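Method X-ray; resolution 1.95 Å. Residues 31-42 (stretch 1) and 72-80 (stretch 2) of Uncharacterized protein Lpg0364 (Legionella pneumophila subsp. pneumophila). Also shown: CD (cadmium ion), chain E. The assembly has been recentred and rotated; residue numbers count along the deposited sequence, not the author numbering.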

ATOM      1  N   GLU A  31      -0.366  -7.020   1.718  1.00 36.91           N
ATOM      2  CA  GLU A  31      -1.288  -7.133   0.595  1.00 41.44           C
ATOM      3  C   GLU A  31      -1.653  -5.742   0.122  1.00 39.74           C
ATOM      4  O   GLU A  31      -1.682  -4.811   0.914  1.00 39.12           O
ATOM      5  CB  GLU A  31      -2.559  -7.869   1.019  1.00 47.91           C
ATOM      6  CG  GLU A  31      -3.447  -8.296  -0.136  0.82 48.42           C
ATOM      7  CD  GLU A  31      -4.627  -9.142   0.325  0.58 52.42           C
ATOM      8  OE1 GLU A  31      -5.346  -8.701   1.242  0.45 53.29           O
ATOM      9  OE2 GLU A  31      -4.828 -10.247  -0.222  0.42 55.38           O
ATOM     10  N   ILE A  32      -1.929  -5.598  -1.166  1.00 37.17           N
ATOM     11  CA  ILE A  32      -2.240  -4.276  -1.702  1.00 37.66           C
ATOM     12  C   ILE A  32      -3.220  -4.355  -2.863  1.00 36.71           C
ATOM     13  O   ILE A  32      -3.205  -5.304  -3.646  1.00 35.89           O
ATOM     14  CB  ILE A  32      -0.953  -3.522  -2.104  1.00 36.22           C
ATOM     15  CG1 ILE A  32      -1.241  -2.036  -2.364  1.00 34.49           C
ATOM     16  CG2 ILE A  32      -0.278  -4.192  -3.304  1.00 39.80           C
ATOM     17  CD1 ILE A  32       0.012  -1.198  -2.408  1.00 36.80           C
ATOM     18  N   SER A  33      -4.118  -3.380  -2.927  1.00 36.93           N
ATOM     19  CA  SER A  33      -4.976  -3.209  -4.089  1.00 38.92           C
ATOM     20  C   SER A  33      -4.928  -1.726  -4.445  1.00 39.38           C
ATOM     21  O   SER A  33      -4.293  -0.944  -3.740  1.00 34.38           O
ATOM     22  CB  SER A  33      -6.406  -3.638  -3.784  1.00 39.61           C
ATOM     23  OG  SER A  33      -7.066  -2.670  -2.989  1.00 46.91           O
ATOM     24  N   SER A  34      -5.590  -1.337  -5.527  1.00 40.82           N
ATOM     25  CA  SER A  34      -5.588   0.066  -5.925  1.00 39.84           C
ATOM     26  C   SER A  34      -6.324   0.937  -4.890  1.00 38.11           C
ATOM     27  O   SER A  34      -6.109   2.139  -4.825  1.00 37.97           O
ATOM     28  CB  SER A  34      -6.209   0.242  -7.319  1.00 40.27           C
ATOM     29  OG  SER A  34      -7.549  -0.213  -7.330  1.00 43.48           O
ATOM     30  N   ASN A  35      -7.158   0.324  -4.059  1.00 32.13           N
ATOM     31  CA  ASN A  35      -7.983   1.075  -3.106  1.00 34.82           C
ATOM     32  C   ASN A  35      -7.507   0.976  -1.651  1.00 30.92           C
ATOM     33  O   ASN A  35      -8.110   1.569  -0.742  1.00 29.56           O
ATOM     34  CB  ASN A  35      -9.444   0.607  -3.166  1.00 44.80           C
ATOM     35  CG  ASN A  35     -10.147   1.006  -4.448  1.00 58.48           C
ATOM     36  OD1 ASN A  35      -9.782   1.981  -5.099  1.00 63.47           O
ATOM     37  ND2 ASN A  35     -11.179   0.248  -4.812  1.00 68.35           N
ATOM     38  N   GLY A  36      -6.448   0.219  -1.418  1.00 31.74           N
ATOM     39  CA  GLY A  36      -6.004   0.018  -0.050  1.00 38.42           C
ATOM     40  C   GLY A  36      -4.947  -1.055   0.114  1.00 36.62           C
ATOM     41  O   GLY A  36      -4.482  -1.632  -0.867  1.00 34.72           O
ATOM     42  N   ALA A  37      -4.589  -1.317   1.366  1.00 35.69           N
ATOM     43  CA  ALA A  37      -3.494  -2.213   1.706  1.00 35.45           C
ATOM     44  C   ALA A  37      -3.693  -2.801   3.103  1.00 37.42           C
ATOM     45  O   ALA A  37      -4.394  -2.225   3.934  1.00 35.10           O
ATOM     46  CB  ALA A  37      -2.175  -1.451   1.672  1.00 31.69           C
ATOM     47  N   VAL A  38      -3.036  -3.927   3.344  1.00 37.01           N
ATOM     48  CA  VAL A  38      -2.913  -4.511   4.676  1.00 35.66           C
ATOM     49  C   VAL A  38      -1.464  -4.380   5.132  1.00 35.00           C
ATOM     50  O   VAL A  38      -0.556  -4.858   4.455  1.00 36.04           O
ATOM     51  CB  VAL A  38      -3.291  -5.970   4.617  1.00 38.26           C
ATOM     52  CG1 VAL A  38      -3.223  -6.620   6.049  1.00 38.02           C
ATOM     53  CG2 VAL A  38      -4.690  -6.095   4.003  1.00 42.39           C
ATOM     54  N   VAL A  39      -1.249  -3.667   6.236  1.00 33.66           N
ATOM     55  CA  VAL A  39       0.088  -3.475   6.794  1.00 36.71           C
ATOM     56  C   VAL A  39       0.184  -4.041   8.225  1.00 44.11           C
ATOM     57  O   VAL A  39      -0.836  -4.249   8.897  1.00 35.56           O
ATOM     58  CB  VAL A  39       0.498  -1.993   6.798  1.00 38.32           C
ATOM     59  CG1 VAL A  39       0.439  -1.421   5.368  1.00 36.29           C
ATOM     60  CG2 VAL A  39      -0.398  -1.177   7.728  1.00 42.20           C
ATOM     61  N   VAL A  40       1.406  -4.287   8.685  1.00 40.40           N
ATOM     62  CA  VAL A  40       1.607  -4.835  10.020  1.00 41.98           C
ATOM     63  C   VAL A  40       1.873  -3.742  11.049  1.00 45.06           C
ATOM     64  O   VAL A  40       2.699  -2.858  10.826  1.00 48.34           O
ATOM     65  CB  VAL A  40       2.767  -5.822  10.031  1.00 42.56           C
ATOM     66  CG1 VAL A  40       2.806  -6.604  11.379  1.00 42.51           C
ATOM     67  CG2 VAL A  40       2.633  -6.777   8.848  1.00 43.05           C
ATOM     68  N   LYS A  41       1.178  -3.817  12.184  1.00 59.91           N
ATOM     69  CA  LYS A  41       1.334  -2.838  13.257  1.00 62.33           C
ATOM     70  C   LYS A  41       2.735  -2.871  13.873  1.00 66.80           C
ATOM     71  O   LYS A  41       3.295  -3.942  14.102  1.00 64.25           O
ATOM     72  CB  LYS A  41       0.268  -3.075  14.335  1.00 71.90           C
ATOM     73  CG  LYS A  41       0.455  -2.280  15.619  1.00 79.21           C
ATOM     74  CD  LYS A  41      -0.651  -2.599  16.617  1.00 83.29           C
ATOM     75  CE  LYS A  41      -0.620  -1.648  17.804  1.00 88.86           C
ATOM     76  NZ  LYS A  41      -1.843  -1.765  18.648  1.00 94.07           N
ATOM     77  N   GLN A  42       3.296  -1.694  14.139  1.00 69.79           N
ATOM     78  CA  GLN A  42       4.587  -1.600  14.824  1.00 79.19           C
ATOM     79  C   GLN A  42       4.467  -0.883  16.167  1.00 84.28           C
ATOM     80  O   GLN A  42       3.361  -0.575  16.616  1.00 80.59           O
ATOM     81  CB  GLN A  42       5.615  -0.897  13.945  1.00 79.95           C
ATOM     82  CG  GLN A  42       6.019  -1.700  12.734  0.83 78.15           C
ATOM     83  CD  GLN A  42       6.573  -0.833  11.627  0.81 74.66           C
ATOM     84  OE1 GLN A  42       6.274   0.360  11.548  0.84 75.10           O
ATOM     85  NE2 GLN A  42       7.385  -1.428  10.764  0.82 72.32           N
TER
HETATM   86 CD    CD E 204      -1.372 -11.327  18.115  0.50 38.40          CD
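Stretch 2 72-80: DNNIVLHFT

How does stretch 2 run along stretch 1? Residues 74-79 form an extended strand beside strand 36-40, antiparallel to it, with 153° between their N-to-C directions and a closest axial approach of 4.5 Å. G36 lies across from H78, A37 from L77, V38 from V76, V39 from I75 and V40 from N74, so the start of strand 36-40 lies near the C-terminal end of strand 74-79.

What holds the backbones together? Paired hydrogen bonds join A37 to L77 (A37 N to L77 O 3.1 Å, L77 N to A37 O 2.8 Å) and V39 to I75 (V39 N to I75 O 2.9 Å, I75 N to V39 O 2.7 Å). The ladder continues past these pairs: F79 N donates to N35 O at 2.9 Å, and K41 N to N73 O at 2.7 Å. Between them, CA-H...O contacts fill the non-hydrogen-bonded positions, as from N74 CA to V39 O at 3.3 Å.

Which side chains pack together? A37, V39, I75 and L77 share one buried face of the sheet. V39 CG2 sits 3.7 Å from I75 CB, and V39 CG1 is 4.0 Å from L77 CD1. I75 CD1 also reaches K41 CB at 3.7 Å. On the other face, V38 CG1 approaches N74 CB at 3.8 Å.

Where does F79 fit? It points toward stretch 1, at the type I turn from S33 to G36. G36 CA lies over one ring face, making a CH-pi contact 3.8 Å from the centroid of the F79 ring, while S33 O meets the ring edge at F79 CE2, 3.6 Å away. A37 CB adds an apolar contact with F79 CZ at 4.0 Å. Glycine suits this spot: an ideal CB on G36 would stand 2.3 Å from L77 O, a clash.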

ATOM      1  N   ASP A  72      -6.142  -7.822  14.872  1.00 74.50           N
ATOM      2  CA  ASP A  72      -4.984  -8.270  15.653  1.00 73.53           C
ATOM      3  C   ASP A  72      -3.769  -7.369  15.406  1.00 71.02           C
ATOM      4  O   ASP A  72      -3.773  -6.199  15.798  1.00 71.68           O
ATOM      5  CB  ASP A  72      -4.649  -9.744  15.397  1.00 73.07           C
ATOM      6  CG  ASP A  72      -3.817 -10.349  16.517  1.00 81.32           C
ATOM      7  OD1 ASP A  72      -3.061  -9.577  17.150  1.00 74.07           O
ATOM      8  OD2 ASP A  72      -3.920 -11.579  16.779  1.00 84.13           O
ATOM      9  N   ASN A  73      -2.747  -7.902  14.739  1.00 61.03           N
ATOM     10  CA  ASN A  73      -1.549  -7.113  14.444  1.00 63.77           C
ATOM     11  C   ASN A  73      -1.499  -6.485  13.043  1.00 61.96           C
ATOM     12  O   ASN A  73      -0.527  -5.810  12.701  1.00 64.63           O
ATOM     13  CB  ASN A  73      -0.271  -7.919  14.729  1.00 67.26           C
ATOM     14  CG  ASN A  73       0.263  -7.681  16.136  1.00 73.12           C
ATOM     15  OD1 ASN A  73       0.333  -6.538  16.599  1.00 72.19           O
ATOM     16  ND2 ASN A  73       0.636  -8.756  16.822  1.00 72.45           N
ATOM     17  N   ASN A  74      -2.549  -6.696  12.248  1.00 60.03           N
ATOM     18  CA  ASN A  74      -2.665  -6.051  10.942  1.00 54.48           C
ATOM     19  C   ASN A  74      -3.583  -4.836  10.971  1.00 50.82           C
ATOM     20  O   ASN A  74      -4.534  -4.747  11.754  1.00 54.50           O
ATOM     21  CB  ASN A  74      -3.151  -7.021   9.861  1.00 57.23           C
ATOM     22  CG  ASN A  74      -2.150  -8.121   9.568  1.00 64.41           C
ATOM     23  OD1 ASN A  74      -0.960  -7.980   9.841  1.00 66.44           O
ATOM     24  ND2 ASN A  74      -2.631  -9.228   9.011  1.00 65.65           N
ATOM     25  N   ILE A  75      -3.272  -3.904  10.095  1.00 39.99           N
ATOM     26  CA  ILE A  75      -3.995  -2.664   9.978  1.00 42.59           C
ATOM     27  C   ILE A  75      -4.456  -2.617   8.541  1.00 39.90           C
ATOM     28  O   ILE A  75      -3.666  -2.872   7.627  1.00 43.14           O
ATOM     29  CB  ILE A  75      -3.039  -1.496  10.292  1.00 48.87           C
ATOM     30  CG1 ILE A  75      -2.419  -1.700  11.688  1.00 59.02           C
ATOM     31  CG2 ILE A  75      -3.751  -0.181  10.226  1.00 48.01           C
ATOM     32  CD1 ILE A  75      -1.383  -0.658  12.063  1.00 60.59           C
ATOM     33  N   VAL A  76      -5.730  -2.324   8.316  1.00 32.36           N
ATOM     34  CA  VAL A  76      -6.205  -2.151   6.936  1.00 28.65           C
ATOM     35  C   VAL A  76      -6.272  -0.660   6.561  1.00 30.24           C
ATOM     36  O   VAL A  76      -6.950   0.122   7.232  1.00 30.96           O
ATOM     37  CB  VAL A  76      -7.603  -2.797   6.736  1.00 37.01           C
ATOM     38  CG1 VAL A  76      -8.091  -2.605   5.303  1.00 35.76           C
ATOM     39  CG2 VAL A  76      -7.581  -4.279   7.123  1.00 41.10           C
ATOM     40  N   LEU A  77      -5.574  -0.280   5.491  1.00 30.72           N
ATOM     41  CA  LEU A  77      -5.578   1.099   5.008  1.00 29.94           C
ATOM     42  C   LEU A  77      -6.489   1.244   3.809  1.00 29.67           C
ATOM     43  O   LEU A  77      -6.624   0.337   2.995  1.00 31.20           O
ATOM     44  CB  LEU A  77      -4.173   1.551   4.596  1.00 27.83           C
ATOM     45  CG  LEU A  77      -3.021   1.297   5.559  1.00 32.65           C
ATOM     46  CD1 LEU A  77      -1.725   1.892   4.965  1.00 31.22           C
ATOM     47  CD2 LEU A  77      -3.314   1.871   6.956  1.00 30.99           C
ATOM     48  N   HIS A  78      -7.136   2.391   3.726  1.00 27.72           N
ATOM     49  CA  HIS A  78      -7.959   2.762   2.589  1.00 25.42           C
ATOM     50  C   HIS A  78      -7.292   3.974   1.902  1.00 27.55           C
ATOM     51  O   HIS A  78      -7.031   4.972   2.577  1.00 28.14           O
ATOM     52  CB  HIS A  78      -9.281   3.190   3.159  1.00 27.30           C
ATOM     53  CG  HIS A  78     -10.207   3.822   2.178  1.00 31.82           C
ATOM     54  ND1 HIS A  78     -11.009   4.893   2.506  1.00 34.94           N
ATOM     55  CD2 HIS A  78     -10.494   3.507   0.897  1.00 31.99           C
ATOM     56  CE1 HIS A  78     -11.736   5.225   1.457  1.00 37.24           C
ATOM     57  NE2 HIS A  78     -11.445   4.394   0.475  1.00 30.70           N
ATOM     58  N   PHE A  79      -7.022   3.896   0.591  1.00 28.33           N
ATOM     59  CA  PHE A  79      -6.443   5.038  -0.149  1.00 28.00           C
ATOM     60  C   PHE A  79      -7.588   5.925  -0.612  1.00 30.10           C
ATOM     61  O   PHE A  79      -8.464   5.498  -1.358  1.00 32.38           O
ATOM     62  CB  PHE A  79      -5.622   4.590  -1.362  1.00 25.68           C
ATOM     63  CG  PHE A  79      -4.488   3.661  -1.025  1.00 29.41           C
ATOM     64  CD1 PHE A  79      -3.670   3.902   0.068  1.00 34.10           C
ATOM     65  CD2 PHE A  79      -4.249   2.537  -1.794  1.00 30.10           C
ATOM     66  CE1 PHE A  79      -2.635   3.054   0.371  1.00 35.01           C
ATOM     67  CE2 PHE A  79      -3.202   1.673  -1.492  1.00 28.75           C
ATOM     68  CZ  PHE A  79      -2.398   1.927  -0.415  1.00 32.66           C
ATOM     69  N   THR A  80      -7.579   7.170  -0.164  1.00 23.98           N
ATOM     70  CA  THR A  80      -8.753   8.006  -0.272  1.00 29.63           C
ATOM     71  C   THR A  80      -8.907   8.856  -1.524  1.00 35.86           C
ATOM     72  O   THR A  80      -9.994   9.392  -1.766  1.00 38.77           O
ATOM     73  CB  THR A  80      -8.855   8.915   0.959  1.00 34.93           C
ATOM     74  OG1 THR A  80      -7.602   9.582   1.149  1.00 37.99           O
ATOM     75  CG2 THR A  80      -9.153   8.067   2.199  1.00 33.85           C
TER
HETATM   76  O   HOH W   1      -0.066 -11.067  15.882  1.00 49.96           O
HETATM   77  O   HOH W   2       0.484 -10.118  19.433  1.00 55.18           O